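Local atomic coordinates of protein yxeP (Bacillus subtilis, PDB entry 1YSJ), a protein that probably deacetylates N-acetylcysteine to cysteine and acetate with two divalent metal ions, a step in the use of S-(2-succino)cysteine as sulfur source. Residues His42-Thr55 / Ile98-Pro110. The protein carries 1 engineered substitution. Sequence-based numbering, arbitrary orientation.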
loop_
_atom_site.group_PDB
_atom_site.type_symbol
_atom_site.label_atom_id
_atom_site.label_comp_id
_atom_site.label_asym_id
_atom_site.label_seq_id
_atom_site.Cartn_x
_atom_site.Cartn_y
_atom_site.Cartn_z
ATOM N N HIS A 42 36.062 2.546 15.153
ATOM C CA HIS A 42 35.112 3.617 14.838
ATOM C C HIS A 42 35.442 4.278 13.499
ATOM O O HIS A 42 34.550 4.638 12.729
ATOM C CB HIS A 42 35.123 4.662 15.961
ATOM C CG HIS A 42 34.074 5.722 15.820
ATOM N ND1 HIS A 42 32.814 5.600 16.366
ATOM C CD2 HIS A 42 34.101 6.928 15.203
ATOM C CE1 HIS A 42 32.106 6.678 16.082
ATOM N NE2 HIS A 42 32.865 7.500 15.378
ATOM N N GLU A 43 36.738 4.424 13.241
ATOM C CA GLU A 43 37.254 5.011 12.014
ATOM C C GLU A 43 37.078 4.096 10.806
ATOM O O GLU A 43 36.917 4.573 9.684
ATOM C CB GLU A 43 38.735 5.308 12.203
ATOM C CG GLU A 43 39.312 6.339 11.273
ATOM C CD GLU A 43 40.689 6.781 11.714
ATOM O OE1 GLU A 43 41.419 7.349 10.875
ATOM O OE2 GLU A 43 41.040 6.558 12.899
ATOM N N HIS A 44 37.128 2.786 11.041
ATOM C CA HIS A 44 36.987 1.793 9.981
ATOM C C HIS A 44 35.820 0.834 10.275
ATOM O O HIS A 44 36.032 -0.355 10.536
ATOM C CB HIS A 44 38.298 1.023 9.796
ATOM C CG HIS A 44 39.490 1.904 9.578
ATOM N ND1 HIS A 44 39.672 2.641 8.426
ATOM C CD2 HIS A 44 40.557 2.169 10.367
ATOM C CE1 HIS A 44 40.802 3.319 8.514
ATOM N NE2 HIS A 44 41.358 3.049 9.682
ATOM N N PRO A 45 34.576 1.350 10.228
ATOM C CA PRO A 45 33.441 0.513 10.585
ATOM C C PRO A 45 33.048 -0.448 9.462
ATOM O O PRO A 45 33.231 -0.136 8.285
ATOM C CB PRO A 45 32.328 1.534 10.834
ATOM C CG PRO A 45 32.653 2.656 9.958
ATOM C CD PRO A 45 34.150 2.711 9.844
ATOM N N GLU A 46 32.509 -1.601 9.840
ATOM C CA GLU A 46 32.059 -2.596 8.875
ATOM C C GLU A 46 30.628 -3.037 9.180
ATOM O O GLU A 46 30.204 -3.044 10.334
ATOM C CB GLU A 46 33.024 -3.799 8.849
ATOM C CG GLU A 46 34.417 -3.474 8.278
ATOM C CD GLU A 46 35.436 -4.590 8.485
ATOM O OE1 GLU A 46 35.691 -4.942 9.656
ATOM O OE2 GLU A 46 35.997 -5.102 7.483
ATOM N N LEU A 47 29.893 -3.399 8.135
ATOM C CA LEU A 47 28.493 -3.820 8.266
ATOM C C LEU A 47 28.360 -5.281 8.712
ATOM O O LEU A 47 29.327 -6.031 8.651
ATOM C CB LEU A 47 27.733 -3.565 6.955
ATOM C CG LEU A 47 27.698 -2.100 6.488
ATOM C CD1 LEU A 47 27.144 -1.948 5.082
ATOM C CD2 LEU A 47 26.897 -1.249 7.456
ATOM N N SER A 48 27.168 -5.655 9.179
ATOM C CA SER A 48 26.836 -7.031 9.596
ATOM C C SER A 48 27.336 -8.095 8.622
ATOM O O SER A 48 27.061 -8.015 7.423
ATOM C CB SER A 48 25.316 -7.188 9.767
ATOM O OG SER A 48 24.817 -6.400 10.838
ATOM N N PHE A 49 28.062 -9.083 9.156
ATOM C CA PHE A 49 28.680 -10.181 8.388
ATOM C C PHE A 49 29.794 -9.761 7.409
ATOM O O PHE A 49 30.279 -10.585 6.625
ATOM C CB PHE A 49 27.625 -11.049 7.678
ATOM C CG PHE A 49 26.818 -11.915 8.608
ATOM C CD1 PHE A 49 25.436 -11.994 8.473
ATOM C CD2 PHE A 49 27.438 -12.648 9.626
ATOM C CE1 PHE A 49 24.677 -12.792 9.327
ATOM C CE2 PHE A 49 26.688 -13.444 10.490
ATOM C CZ PHE A 49 25.301 -13.518 10.339
ATOM N N GLN A 50 30.201 -8.496 7.473
ATOM C CA GLN A 50 31.237 -7.947 6.591
ATOM C C GLN A 50 32.413 -7.418 7.404
ATOM O O GLN A 50 33.234 -6.640 6.901
ATOM C CB GLN A 50 30.662 -6.833 5.707
ATOM C CG GLN A 50 29.562 -7.293 4.752
ATOM C CD GLN A 50 29.203 -6.234 3.725
ATOM O OE1 GLN A 50 30.020 -5.885 2.855
ATOM N NE2 GLN A 50 27.969 -5.730 3.801
ATOM N N GLU A 51 32.490 -7.859 8.663
ATOM C CA GLU A 51 33.500 -7.390 9.609
ATOM C C GLU A 51 34.815 -8.154 9.455
ATOM O O GLU A 51 35.312 -8.764 10.401
ATOM C CB GLU A 51 32.986 -7.478 11.056
ATOM C CG GLU A 51 31.524 -7.079 11.263
ATOM C CD GLU A 51 30.544 -8.251 11.115
ATOM O OE1 GLU A 51 30.920 -9.302 10.557
ATOM O OE2 GLU A 51 29.384 -8.118 11.559
ATOM N N VAL A 52 35.372 -8.104 8.252
ATOM C CA VAL A 52 36.609 -8.809 7.918
ATOM C C VAL A 52 37.815 -8.181 8.620
ATOM O O VAL A 52 38.591 -8.875 9.283
ATOM C CB VAL A 52 36.819 -8.862 6.373
ATOM C CG1 VAL A 52 38.134 -9.557 6.008
ATOM C CG2 VAL A 52 35.637 -9.573 5.704
ATOM N N GLU A 53 37.954 -6.867 8.483
ATOM C CA GLU A 53 39.085 -6.141 9.051
ATOM C C GLU A 53 38.976 -6.009 10.563
ATOM O O GLU A 53 39.987 -6.040 11.262
ATOM C CB GLU A 53 39.221 -4.755 8.408
ATOM C CG GLU A 53 39.655 -4.776 6.941
ATOM C CD GLU A 53 40.927 -5.575 6.709
ATOM O OE1 GLU A 53 41.943 -5.299 7.382
ATOM O OE2 GLU A 53 40.911 -6.478 5.847
ATOM N N THR A 54 37.747 -5.855 11.052
ATOM C CA THR A 54 37.465 -5.781 12.486
ATOM C C THR A 54 37.873 -7.093 13.170
ATOM O O THR A 54 38.562 -7.078 14.192
ATOM C CB THR A 54 35.971 -5.468 12.746
ATOM O OG1 THR A 54 35.582 -4.333 11.960
ATOM C CG2 THR A 54 35.708 -5.169 14.210
ATOM N N THR A 55 37.464 -8.213 12.578
ATOM C CA THR A 55 37.844 -9.548 13.035
ATOM C C THR A 55 39.368 -9.711 13.040
ATOM O O THR A 55 39.940 -10.279 13.970
ATOM C CB THR A 55 37.193 -10.623 12.145
ATOM O OG1 THR A 55 35.770 -10.531 12.264
ATOM C CG2 THR A 55 37.639 -12.023 12.531
ATOM N N ILE A 98 30.263 -6.563 17.258
ATOM C CA ILE A 98 31.333 -5.909 16.481
ATOM C C ILE A 98 30.907 -5.166 15.197
ATOM O O ILE A 98 31.747 -4.558 14.534
ATOM C CB ILE A 98 32.499 -6.903 16.158
ATOM C CG1 ILE A 98 32.061 -7.986 15.156
ATOM C CG2 ILE A 98 33.044 -7.523 17.440
ATOM C CD1 ILE A 98 33.211 -8.828 14.595
ATOM N N ASP A 99 29.619 -5.218 14.851
ATOM C CA ASP A 99 29.127 -4.646 13.585
ATOM C C ASP A 99 28.638 -3.190 13.680
ATOM O O ASP A 99 28.146 -2.755 14.717
ATOM C CB ASP A 99 28.038 -5.539 12.968
ATOM C CG ASP A 99 26.798 -5.677 13.854
ATOM O OD1 ASP A 99 26.903 -5.590 15.102
ATOM O OD2 ASP A 99 25.707 -5.898 13.288
ATOM N N ALA A 100 28.782 -2.454 12.578
ATOM C CA ALA A 100 28.336 -1.064 12.477
ATOM C C ALA A 100 27.041 -0.935 11.656
ATOM O O ALA A 100 26.360 -1.934 11.397
ATOM C CB ALA A 100 29.433 -0.211 11.885
ATOM N N LEU A 101 26.719 0.288 11.236
ATOM C CA LEU A 101 25.432 0.582 10.593
ATOM C C LEU A 101 25.541 1.361 9.283
ATOM O O LEU A 101 26.467 2.153 9.115
ATOM C CB LEU A 101 24.519 1.334 11.564
ATOM C CG LEU A 101 23.871 0.485 12.660
ATOM C CD1 LEU A 101 23.506 1.363 13.845
ATOM C CD2 LEU A 101 22.654 -0.291 12.139
ATOM N N PRO A 102 24.585 1.140 8.352
ATOM C CA PRO A 102 24.558 1.866 7.075
ATOM C C PRO A 102 24.051 3.303 7.234
ATOM O O PRO A 102 23.039 3.686 6.635
ATOM C CB PRO A 102 23.586 1.040 6.228
ATOM C CG PRO A 102 22.634 0.460 7.229
ATOM C CD PRO A 102 23.476 0.167 8.448
ATOM N N ILE A 103 24.758 4.090 8.040
ATOM C CA ILE A 103 24.395 5.479 8.275
ATOM C C ILE A 103 25.632 6.356 8.077
ATOM O O ILE A 103 26.734 5.972 8.470
ATOM C CB ILE A 103 23.828 5.687 9.706
ATOM C CG1 ILE A 103 22.749 4.650 10.034
ATOM C CG2 ILE A 103 23.277 7.105 9.868
ATOM C CD1 ILE A 103 22.481 4.472 11.516
ATOM N N GLN A 104 25.446 7.520 7.459
ATOM C CA GLN A 104 26.522 8.496 7.288
ATOM C C GLN A 104 26.789 9.223 8.606
ATOM O O GLN A 104 25.879 9.817 9.194
ATOM C CB GLN A 104 26.168 9.500 6.177
ATOM C CG GLN A 104 27.139 10.670 6.021
ATOM C CD GLN A 104 28.498 10.255 5.469
ATOM O OE1 GLN A 104 28.583 9.553 4.459
ATOM N NE2 GLN A 104 29.567 10.702 6.125
ATOM N N GLU A 105 28.039 9.175 9.059
ATOM C CA GLU A 105 28.439 9.836 10.302
ATOM C C GLU A 105 28.403 11.359 10.188
ATOM O O GLU A 105 28.886 11.923 9.202
ATOM C CB GLU A 105 29.826 9.360 10.738
ATOM C CG GLU A 105 30.303 9.961 12.049
ATOM C CD GLU A 105 31.282 9.076 12.781
ATOM O OE1 GLU A 105 31.734 8.068 12.198
ATOM O OE2 GLU A 105 31.595 9.387 13.949
ATOM N N GLN A 106 27.828 12.008 11.204
ATOM C CA GLN A 106 27.721 13.470 11.255
ATOM C C GLN A 106 28.305 14.077 12.541
ATOM O O GLN A 106 27.826 15.104 13.020
ATOM C CB GLN A 106 26.260 13.907 11.089
ATOM C CG GLN A 106 25.668 13.682 9.701
ATOM C CD GLN A 106 24.293 14.326 9.542
ATOM O OE1 GLN A 106 23.266 13.642 9.560
ATOM N NE2 GLN A 106 24.270 15.647 9.397
ATOM N N THR A 107 29.346 13.452 13.083
ATOM C CA THR A 107 29.946 13.890 14.348
ATOM C C THR A 107 31.053 14.937 14.178
ATOM O O THR A 107 31.284 15.758 15.079
ATOM C CB THR A 107 30.543 12.694 15.131
ATOM O OG1 THR A 107 31.515 12.021 14.316
ATOM C CG2 THR A 107 29.457 11.712 15.553
ATOM N N ASN A 108 31.723 14.892 13.025
ATOM C CA ASN A 108 32.904 15.714 12.732
ATOM C C ASN A 108 34.070 15.483 13.704
ATOM O O ASN A 108 34.873 16.382 13.953
ATOM C CB ASN A 108 32.542 17.205 12.622
ATOM C CG ASN A 108 31.545 17.492 11.505
ATOM O OD1 ASN A 108 30.648 18.323 11.661
ATOM N ND2 ASN A 108 31.697 16.808 10.372
ATOM N N LEU A 109 34.151 14.265 14.238
ATOM C CA LEU A 109 35.235 13.863 15.133
ATOM C C LEU A 109 36.485 13.565 14.306
ATOM O O LEU A 109 36.370 13.201 13.135
ATOM C CB LEU A 109 34.834 12.623 15.938
ATOM C CG LEU A 109 33.816 12.784 17.072
ATOM C CD1 LEU A 109 33.236 11.426 17.466
ATOM C CD2 LEU A 109 34.420 13.494 18.281
ATOM N N PRO A 110 37.685 13.703 14.911
ATOM C CA PRO A 110 38.919 13.475 14.152
ATOM C C PRO A 110 39.057 12.019 13.707
ATOM O O PRO A 110 39.749 11.737 12.732
ATOM C CB PRO A 110 40.025 13.825 15.158
ATOM C CG PRO A 110 39.351 14.622 16.225
ATOM C CD PRO A 110 37.973 14.060 16.312
HETATM O O HOH W 1 32.030 5.158 12.830
HETATM O O HOH W 2 32.893 -2.941 12.490
HETATM O O HOH W 3 24.914 -3.839 10.059
#
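With CG of His42 trans to its main-chain nitrogen (chi1 -173°) and Glu105 likewise swung away from its own (chi1 -178°), the carboxylate meets the edge of the imidazole, OE2 lying near the ring plane. His42 NE2 donates to the syn lone pair of Glu105 OE2 over 2.7 Å, the two flat groups standing 80° apart. Thr107 OG1 donates to the same oxygen from its anti side, tilted out of the carboxylate plane, and a water bridges His42 O to Glu105 OE1; ND1, across the ring, is hydrogen-bonded to Asp125, so both ring nitrogens are fixed. With alanine at Glu105 the acceptor shared by His42 NE2 and Thr107 OG1 is gone, and the imidazole, tied by ND1 alone, would probably be less firmly set in its rotation.

The second anchor is main chain: Ala100 N donates to Glu46 O at 2.7 Å, while the methyl of Ala100 packs against Pro45, CB to CB 3.5 Å. Leu47 lays CD2 against the Leu101-Pro102 peptide, 3.4 Å from Pro102 N. Next to it Ser48 OG donates to the anti lone pair of Asp99 OD2 at 2.7 Å. Glu51, bent at chi2, runs alongside Asp99 and brings OE2 to 3.2 Å from Asp99 CB; its carboxylate is held by Phe49 N, Thr77 and Ala156 N.

Asp99 OD2 also accepts from Glu158 N, and OD1 from His124 ND1. Ser48 thus adds a bond to an aspartate that probably acts as a second-shell residue, touching the nickel ligand His124 at its ring and Glu158 at its backbone N, an example of how the loop after strand 91-97 is braced beside the dinuclear metal site of an M20 peptidase.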